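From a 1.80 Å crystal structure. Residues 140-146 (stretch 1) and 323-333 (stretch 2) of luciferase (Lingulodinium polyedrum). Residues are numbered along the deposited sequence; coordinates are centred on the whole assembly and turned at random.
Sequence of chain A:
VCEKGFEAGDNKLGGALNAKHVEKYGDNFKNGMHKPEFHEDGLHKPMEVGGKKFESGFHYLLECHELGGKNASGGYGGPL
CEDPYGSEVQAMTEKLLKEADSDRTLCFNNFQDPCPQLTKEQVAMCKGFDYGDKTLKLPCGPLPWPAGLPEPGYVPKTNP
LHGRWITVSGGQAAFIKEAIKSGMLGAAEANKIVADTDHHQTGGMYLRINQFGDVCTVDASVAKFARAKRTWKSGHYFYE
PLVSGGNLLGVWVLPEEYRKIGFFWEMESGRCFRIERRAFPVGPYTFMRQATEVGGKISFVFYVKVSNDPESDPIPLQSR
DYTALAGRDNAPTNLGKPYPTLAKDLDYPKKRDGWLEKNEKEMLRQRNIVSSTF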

# COMPACT_ATOMS: atom_id res chain seq x y z
N CYS A 140 20.00 9.65 -6.57
CA CYS A 140 20.00 9.52 -8.02
C CYS A 140 19.37 10.69 -8.75
O CYS A 140 19.14 10.62 -9.96
CB CYS A 140 19.33 8.21 -8.43
SG CYS A 140 17.65 7.95 -7.81
N GLY A 141 19.12 11.78 -8.04
CA GLY A 141 18.51 12.94 -8.67
C GLY A 141 17.00 12.77 -8.68
O GLY A 141 16.51 11.76 -8.17
N PRO A 142 16.25 13.69 -9.29
CA PRO A 142 14.78 13.66 -9.37
C PRO A 142 14.26 12.37 -9.95
O PRO A 142 14.73 11.92 -11.00
CB PRO A 142 14.45 14.83 -10.30
CG PRO A 142 15.71 15.70 -10.25
CD PRO A 142 16.79 14.69 -10.24
N LEU A 143 13.28 11.75 -9.29
CA LEU A 143 12.73 10.53 -9.85
C LEU A 143 11.93 10.96 -11.08
O LEU A 143 11.36 12.05 -11.11
CB LEU A 143 11.82 9.81 -8.83
CG LEU A 143 12.50 9.10 -7.64
CD1 LEU A 143 11.45 8.67 -6.60
CD2 LEU A 143 13.29 7.88 -8.13
N PRO A 144 11.91 10.12 -12.13
CA PRO A 144 11.14 10.46 -13.32
C PRO A 144 9.64 10.30 -13.03
O PRO A 144 9.26 9.35 -12.36
CB PRO A 144 11.61 9.41 -14.35
CG PRO A 144 13.01 9.11 -13.93
CD PRO A 144 12.85 9.02 -12.41
N TRP A 145 8.82 11.23 -13.49
CA TRP A 145 7.37 11.08 -13.34
C TRP A 145 7.01 10.15 -14.51
O TRP A 145 7.62 10.24 -15.58
CB TRP A 145 6.64 12.41 -13.53
CG TRP A 145 6.77 13.36 -12.35
CD1 TRP A 145 7.72 14.33 -12.18
CD2 TRP A 145 5.92 13.43 -11.20
NE1 TRP A 145 7.51 15.00 -11.00
CE2 TRP A 145 6.41 14.46 -10.38
CE3 TRP A 145 4.78 12.71 -10.79
CZ2 TRP A 145 5.81 14.80 -9.15
CZ3 TRP A 145 4.18 13.04 -9.57
CH2 TRP A 145 4.69 14.08 -8.77
N PRO A 146 6.06 9.21 -14.32
CA PRO A 146 5.73 8.32 -15.44
C PRO A 146 4.85 8.95 -16.50
O PRO A 146 3.76 9.44 -16.20
CB PRO A 146 5.05 7.14 -14.75
CG PRO A 146 4.36 7.79 -13.57
CD PRO A 146 5.43 8.75 -13.06
N THR A 323 12.71 15.25 -1.18
CA THR A 323 13.59 14.09 -1.34
C THR A 323 13.40 13.43 -2.70
O THR A 323 14.34 13.29 -3.49
CB THR A 323 13.35 13.04 -0.23
OG1 THR A 323 13.68 13.60 1.04
CG2 THR A 323 14.21 11.78 -0.48
N ALA A 324 12.15 13.04 -2.99
CA ALA A 324 11.85 12.36 -4.24
C ALA A 324 12.22 13.12 -5.51
O ALA A 324 12.66 12.49 -6.48
CB ALA A 324 10.38 11.97 -4.27
N LEU A 325 12.02 14.44 -5.54
CA LEU A 325 12.36 15.23 -6.72
C LEU A 325 13.75 15.88 -6.55
O LEU A 325 14.16 16.71 -7.37
CB LEU A 325 11.29 16.30 -6.96
CG LEU A 325 9.84 15.79 -7.09
CD1 LEU A 325 8.90 16.99 -7.35
CD2 LEU A 325 9.74 14.78 -8.27
N ALA A 326 14.47 15.49 -5.50
CA ALA A 326 15.80 16.05 -5.25
C ALA A 326 15.80 17.57 -5.35
O ALA A 326 16.69 18.16 -5.96
CB ALA A 326 16.83 15.49 -6.25
N GLY A 327 14.78 18.19 -4.77
CA GLY A 327 14.69 19.64 -4.78
C GLY A 327 14.37 20.30 -6.11
O GLY A 327 14.43 21.53 -6.20
N ARG A 328 14.02 19.53 -7.13
CA ARG A 328 13.72 20.13 -8.43
C ARG A 328 12.25 20.35 -8.71
O ARG A 328 11.50 19.39 -8.97
CB ARG A 328 14.33 19.29 -9.57
CG ARG A 328 14.13 19.93 -10.95
CD ARG A 328 14.65 19.10 -12.12
NE ARG A 328 14.22 19.68 -13.40
CZ ARG A 328 14.45 19.14 -14.60
NH1 ARG A 328 14.01 19.75 -15.69
NH2 ARG A 328 15.10 17.99 -14.70
N ASP A 329 11.81 21.60 -8.67
CA ASP A 329 10.42 21.93 -8.95
C ASP A 329 10.05 21.50 -10.37
O ASP A 329 10.90 21.54 -11.27
CB ASP A 329 10.20 23.44 -8.84
CG ASP A 329 10.26 23.96 -7.42
OD1 ASP A 329 10.30 25.20 -7.26
OD2 ASP A 329 10.25 23.17 -6.45
N ASN A 330 8.80 21.09 -10.56
CA ASN A 330 8.29 20.70 -11.87
C ASN A 330 9.22 19.76 -12.64
O ASN A 330 9.47 19.96 -13.84
CB ASN A 330 8.00 21.96 -12.68
CG ASN A 330 7.09 22.93 -11.92
OD1 ASN A 330 6.01 22.55 -11.47
ND2 ASN A 330 7.53 24.17 -11.77
N ALA A 331 9.70 18.73 -11.95
CA ALA A 331 10.58 17.75 -12.56
C ALA A 331 9.80 17.09 -13.70
O ALA A 331 8.56 17.04 -13.67
CB ALA A 331 11.03 16.72 -11.52
N PRO A 332 10.51 16.57 -14.72
CA PRO A 332 9.86 15.94 -15.86
C PRO A 332 9.49 14.47 -15.81
O PRO A 332 9.96 13.71 -14.97
CB PRO A 332 10.86 16.20 -16.98
CG PRO A 332 12.16 15.93 -16.27
CD PRO A 332 11.97 16.68 -14.94
N THR A 333 8.65 14.09 -16.77
CA THR A 333 8.23 12.71 -16.96
C THR A 333 9.38 12.18 -17.80
O THR A 333 10.29 12.93 -18.16
CB THR A 333 6.94 12.62 -17.81
OG1 THR A 333 7.19 13.14 -19.13
CG2 THR A 333 5.80 13.40 -17.16
O HOH W 1 11.81 13.96 -13.20
O HOH W 2 7.59 17.91 -10.31

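Stretch 1 is an extended, proline-rich strip without regular secondary structure, and it lies against the chain where a helix ends at Ala 324 and gives way to loop. Together the two bury 535 Å². Two backbone hydrogen bonds set the register. Leu 143 N donates to Ala 324 O at 3.0 Å, using a carbonyl near the end of the helix; two residues on, Trp 145 N donates to Pro 332 O at 3.1 Å, almost perfectly straight. Pro 142, Pro 144 and Pro 146 have no N-H to give, so the donors alternate with rings that help keep the strip extended.

The first fit is Pro 142 against the turn. Leu 325 to Arg 328 forms a type I' turn, closed by Arg 328 N to Leu 325 O at 2.8 Å, and the puckered ring of Pro 142 packs against it: Pro 142 CG lies 3.4 Å from Leu 325 O and 3.9 Å from Arg 328 CB, and Pro 142 CD 4.1 Å from Ala 326 CB. Beyond the turn, Pro 142 CB lies 4.1 Å from Ala 331 CB. The methyls of Ala 326 and Ala 331 meet the ring at ordinary packing distance. Ala 326 CB also sits 3.7 Å from Gly 141 C. Gly 141 has a local reason to be glycine: at its backbone angles a CB would jam against the preceding carbonyl and run into Pro 142 CD. Gly 327, in the turn, has the positive phi that favours glycine.

The largest bump is Trp 145, whose CA-to-CB bond points toward stretch 2 and which has 104 Å² covered. Its indole enters a hollow lined by Leu 325 and Ala 331. Leu 325 starts away from stretch 1, but its end comes back, bringing CD2 to 4.0 Å from Trp 145 CE2. Ala 331 CB, 4.1 Å from Trp 145 CD1, supplies a short wall that leaves room for the ring. The indole's one polar atom is not stranded: Trp 145 NE1 donates to water 2 at 3.0 Å, and Ala 331 N reaches the same water at 2.8 Å through a weak bond.

Leu 143 is buried too, its CD1 reaching to 4.2 Å from Ala 324 CB, a methyl small enough to let the leucine lie beside the helix end. Water 1 donates to Leu 143 O at 2.9 Å and to Pro 332 O at 2.6 Å, joining two carbonyls that cannot pair directly. At the far end Trp 145 and Thr 333 form a single beta bridge, and Thr 333 CG2 rests 3.9 Å from Trp 145 CB.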